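Chorismatase (Streptomyces hygroscopicus, PDB 4BPS) hydrolyses chorismate to pyruvate and a dihydroxycyclohexadiene carboxylic acid, a step in the biosynthesis of the immunosuppressants FK506 and FK520. Local coordinates at residues G181-H185 with H327-A331; L306-R310 with A324-T328. Numbering follows the deposited sequence.

Contact 1 (G181-H185 with H327-A331); sequences GIGAH and HTDIA. With 3EB (3-(2-carboxyethyl)benzoic acid), chain B.
Residues 181-184 (strand) and 327-330 are extended, the segments running 133° apart end to end; the chain turns at His185 and Ala331. Register is set by Gly183 opposite Asp329 (CA-CA 4.7 Å) and Ile182 opposite Ile330 (5.1 Å). Gly183 N donates to Asp329 O at 2.8 Å; a CB on Gly183 would clash with that oxygen. Thr328, chi1 t, turns OG1 onto Gly183 O (2.8 Å, hydroxyl donating). His185, chi1 m, donates from NE2 to His327 O at 2.8 Å and sets its ring edge toward the His327 face, centroids 5.9 Å apart in a tilted edge-to-face pair; His327 ND1 is hydrogen-bonded to Thr66 OG1. Ile182 (t, p) meets Ile330 (m, m), CD1 to CD1 3.8 Å. At the ligand end, Gly181 N lies 3.4 Å from 3EB CAN and Ala331 CB 3.9 Å from 3EB C2, so the contact forms part of the active-site wall. Strand 133-142 pairs with strand 178-184, while Ile182 and Ile330 touch Tyr299 of strand 296-300 and the proton acceptor Glu338 of strand 337-343.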
# COMPACT_ATOMS: atom_id res chain seq x y z
N GLY A 181 2.27 3.42 -4.20
CA GLY A 181 1.82 4.45 -5.13
C GLY A 181 1.85 3.83 -6.51
O GLY A 181 2.92 3.75 -7.13
N ILE A 182 0.71 3.35 -6.99
CA ILE A 182 0.70 2.47 -8.14
C ILE A 182 -0.42 2.89 -9.08
O ILE A 182 -1.37 3.55 -8.65
CB ILE A 182 0.53 0.99 -7.65
CG1 ILE A 182 1.04 -0.00 -8.67
CG2 ILE A 182 -0.94 0.70 -7.23
CD1 ILE A 182 2.54 -0.03 -8.74
N GLY A 183 -0.32 2.52 -10.36
CA GLY A 183 -1.32 2.94 -11.33
C GLY A 183 -2.63 2.18 -11.23
O GLY A 183 -2.72 1.07 -10.70
N ALA A 184 -3.64 2.81 -11.80
CA ALA A 184 -4.90 2.15 -12.11
C ALA A 184 -5.31 2.57 -13.53
O ALA A 184 -4.87 3.60 -14.05
CB ALA A 184 -5.99 2.55 -11.09
N HIS A 185 -6.21 1.78 -14.13
CA HIS A 185 -6.60 2.00 -15.51
C HIS A 185 -7.87 2.86 -15.64
O HIS A 185 -8.35 3.07 -16.75
CB HIS A 185 -6.82 0.66 -16.22
CG HIS A 185 -5.60 -0.21 -16.22
ND1 HIS A 185 -4.61 -0.11 -17.16
CD2 HIS A 185 -5.20 -1.16 -15.34
CE1 HIS A 185 -3.65 -0.98 -16.88
NE2 HIS A 185 -3.98 -1.62 -15.77
N HIS A 327 -1.52 -6.35 -13.70
CA HIS A 327 -0.98 -5.66 -14.85
C HIS A 327 -1.36 -4.19 -14.74
O HIS A 327 -2.53 -3.84 -14.99
CB HIS A 327 -1.55 -6.27 -16.11
CG HIS A 327 -1.14 -5.55 -17.34
ND1 HIS A 327 -1.95 -5.45 -18.44
CD2 HIS A 327 -0.01 -4.86 -17.62
CE1 HIS A 327 -1.32 -4.74 -19.36
NE2 HIS A 327 -0.15 -4.37 -18.89
N THR A 328 -0.41 -3.33 -14.36
CA THR A 328 -0.71 -1.92 -14.16
C THR A 328 0.61 -1.13 -14.11
O THR A 328 1.68 -1.70 -13.93
CB THR A 328 -1.55 -1.74 -12.89
OG1 THR A 328 -2.22 -0.47 -12.94
CG2 THR A 328 -0.70 -1.85 -11.62
N ASP A 329 0.50 0.18 -14.29
CA ASP A 329 1.68 1.05 -14.34
C ASP A 329 2.27 1.35 -12.96
O ASP A 329 1.61 1.19 -11.92
CB ASP A 329 1.32 2.36 -15.02
CG ASP A 329 1.13 2.23 -16.54
OD1 ASP A 329 1.33 1.16 -17.12
OD2 ASP A 329 0.84 3.25 -17.17
N ILE A 330 3.54 1.76 -12.98
CA ILE A 330 4.31 2.06 -11.78
C ILE A 330 4.54 3.59 -11.69
O ILE A 330 4.39 4.32 -12.68
CB ILE A 330 5.68 1.32 -11.82
CG1 ILE A 330 5.55 -0.09 -12.44
CG2 ILE A 330 6.35 1.31 -10.42
CD1 ILE A 330 4.72 -1.10 -11.64
N ALA A 331 4.93 4.09 -10.51
CA ALA A 331 5.03 5.53 -10.27
C ALA A 331 5.97 6.27 -11.22
O ALA A 331 5.73 7.45 -11.47
CB ALA A 331 5.47 5.78 -8.83
C 3EB B . 10.00 4.29 -5.06
O 3EB B . 10.03 5.53 -5.03
CA 3EB B . 9.11 3.53 -6.00
OAB 3EB B . 4.35 7.34 -3.74
OAD 3EB B . 3.36 6.10 -2.18
CAE 3EB B . 6.95 3.04 -3.91
CAF 3EB B . 6.14 3.00 -2.79
CAG 3EB B . 6.87 4.10 -4.81
CAH 3EB B . 5.23 4.02 -2.55
CAL 3EB B . 4.22 6.26 -3.13
CAM 3EB B . 5.96 5.13 -4.54
CAN 3EB B . 5.15 5.11 -3.41
OXT 3EB B . 10.77 3.57 -4.32
C2 3EB B . 7.70 4.15 -6.09

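Contact 2 (L306-R310 with A324-T328); sequences LDTVR and ALLHT
A beta-alpha-beta crossover, strand 296-300, helix 306-314 and strand 323-327, supplies both segments: the first turn of the helix lies over the last strand. Their short axes approach to 9.8 Å, with N-to-C directions 152° apart, close to antiparallel, and Leu306 and Leu325 have the nearest CA atoms at 7.3 Å. The helix is regular here, Arg310 N donating to Leu306 O at 2.9 Å; the strand is extended, with Leu325 facing the helix and Ala324 and Leu326 directed away. Leu325 is the centre of the interface, with 115 Å² covered, the largest share of any residue here. With chi1 at -91°, between wells, and chi2 p, it brings CD2 to 3.3 Å from Leu306 O and 4.4 Å from Val309 CG1. Leu306, likewise off-well at chi1 -102° with chi2 p, points its CB toward the strand and straddles Leu325 and His327: CD2 is 3.9 Å from Leu325 CB, CD1 3.9 Å from His327 CB. Val309, chi1 t, also points toward the strand and reaches Val298 of strand 296-300 and Cys263 of helix 259-274. His327, chi1 t, directs ND1 to Thr66. Arg310 leaves the helix sideways, then folds back (chi1 t, chi2 t, chi3 m, chi4 -81°), laying one guanidinium face over Leu325 CD1, with NH2 3.8 Å from Leu325 CB. Two waters tie this group to the strand backbone. Water 1 accepts from Arg310 NH1 at 3.1 Å and from Leu325 N at 3.0 Å; water 2 accepts weakly from Arg310 NH2 at 2.8 Å and donates to Leu325 O at 3.1 Å.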
# COMPACT_ATOMS: atom_id res chain seq x y z
N LEU A 306 4.49 -10.33 -17.66
CA LEU A 306 3.92 -10.92 -16.46
C LEU A 306 4.45 -12.32 -16.20
O LEU A 306 4.80 -12.63 -15.08
CB LEU A 306 2.38 -10.92 -16.50
CG LEU A 306 1.72 -9.80 -15.65
CD1 LEU A 306 1.65 -8.51 -16.47
CD2 LEU A 306 0.37 -10.12 -15.07
N ASP A 307 4.53 -13.16 -17.23
CA ASP A 307 5.03 -14.51 -16.97
C ASP A 307 6.52 -14.50 -16.61
O ASP A 307 6.95 -15.28 -15.79
CB ASP A 307 4.76 -15.44 -18.14
CG ASP A 307 4.87 -16.90 -17.72
OD1 ASP A 307 4.09 -17.33 -16.84
OD2 ASP A 307 5.76 -17.60 -18.25
N THR A 308 7.30 -13.63 -17.24
CA THR A 308 8.70 -13.47 -16.93
C THR A 308 8.85 -13.17 -15.43
O THR A 308 9.63 -13.81 -14.71
CB THR A 308 9.32 -12.34 -17.77
OG1 THR A 308 9.18 -12.66 -19.15
CG2 THR A 308 10.79 -12.13 -17.43
N VAL A 309 8.08 -12.20 -14.97
CA VAL A 309 8.13 -11.81 -13.57
C VAL A 309 7.63 -12.92 -12.64
O VAL A 309 8.23 -13.17 -11.59
CB VAL A 309 7.35 -10.49 -13.36
CG1 VAL A 309 7.11 -10.20 -11.89
CG2 VAL A 309 8.09 -9.34 -14.02
N ARG A 310 6.55 -13.58 -13.03
CA ARG A 310 6.02 -14.68 -12.23
C ARG A 310 7.11 -15.71 -11.96
O ARG A 310 7.25 -16.19 -10.82
CB ARG A 310 4.84 -15.35 -12.94
CG ARG A 310 4.09 -16.31 -12.03
CD ARG A 310 2.90 -16.98 -12.73
NE ARG A 310 1.91 -16.00 -13.22
CZ ARG A 310 0.98 -15.42 -12.48
NH1 ARG A 310 0.87 -15.71 -11.18
NH2 ARG A 310 0.14 -14.55 -13.02
N ALA A 324 -0.28 -12.44 -5.96
CA ALA A 324 -1.19 -11.97 -7.00
C ALA A 324 -0.44 -11.03 -7.92
O ALA A 324 0.10 -10.01 -7.48
CB ALA A 324 -2.36 -11.23 -6.38
N LEU A 325 -0.43 -11.34 -9.22
CA LEU A 325 0.17 -10.45 -10.22
C LEU A 325 -0.92 -9.56 -10.80
O LEU A 325 -2.01 -10.04 -11.10
CB LEU A 325 0.89 -11.24 -11.32
CG LEU A 325 2.38 -11.51 -11.05
CD1 LEU A 325 2.55 -12.47 -9.88
CD2 LEU A 325 3.09 -12.03 -12.28
N LEU A 326 -0.62 -8.28 -10.95
CA LEU A 326 -1.56 -7.28 -11.45
C LEU A 326 -0.86 -6.49 -12.55
O LEU A 326 0.24 -5.98 -12.34
CB LEU A 326 -1.99 -6.35 -10.32
CG LEU A 326 -2.85 -7.02 -9.22
CD1 LEU A 326 -2.94 -6.12 -7.99
CD2 LEU A 326 -4.24 -7.36 -9.75
N HIS A 327 -1.52 -6.35 -13.70
CA HIS A 327 -0.98 -5.66 -14.85
C HIS A 327 -1.36 -4.19 -14.74
O HIS A 327 -2.53 -3.84 -14.99
CB HIS A 327 -1.55 -6.27 -16.11
CG HIS A 327 -1.14 -5.55 -17.34
ND1 HIS A 327 -1.95 -5.45 -18.44
CD2 HIS A 327 -0.01 -4.86 -17.62
CE1 HIS A 327 -1.32 -4.74 -19.36
NE2 HIS A 327 -0.15 -4.37 -18.89
N THR A 328 -0.41 -3.33 -14.36
CA THR A 328 -0.71 -1.92 -14.16
C THR A 328 0.61 -1.13 -14.11
O THR A 328 1.68 -1.70 -13.93
CB THR A 328 -1.55 -1.74 -12.89
OG1 THR A 328 -2.22 -0.47 -12.94
CG2 THR A 328 -0.70 -1.85 -11.62
O HOH W 1 -1.47 -13.93 -10.18
O HOH W 2 -1.70 -12.43 -12.98

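In the fold
Along the chain the order is 181-185, then 306-310, then 324-331, where both contacts end, sharing His327 and Thr328; their centres are about 12 Å apart. Strand 323-327 first carries the helix of contact 2, then passes into the loop of contact 1, which leads on to strand 337-343 and Glu338. Contact 2 is local, packing a helix on its own sheet; contact 1 bridges 142 residues and joins that sheet to the six-stranded one. The centre of contact 2 is about 17 Å, and that of contact 1 about 12 Å, from the centre of the chain. The ligand pocket takes Gly181 from edge strand 178-184 of one sheet and Ala331 from the loop after strand 323-327 of the other.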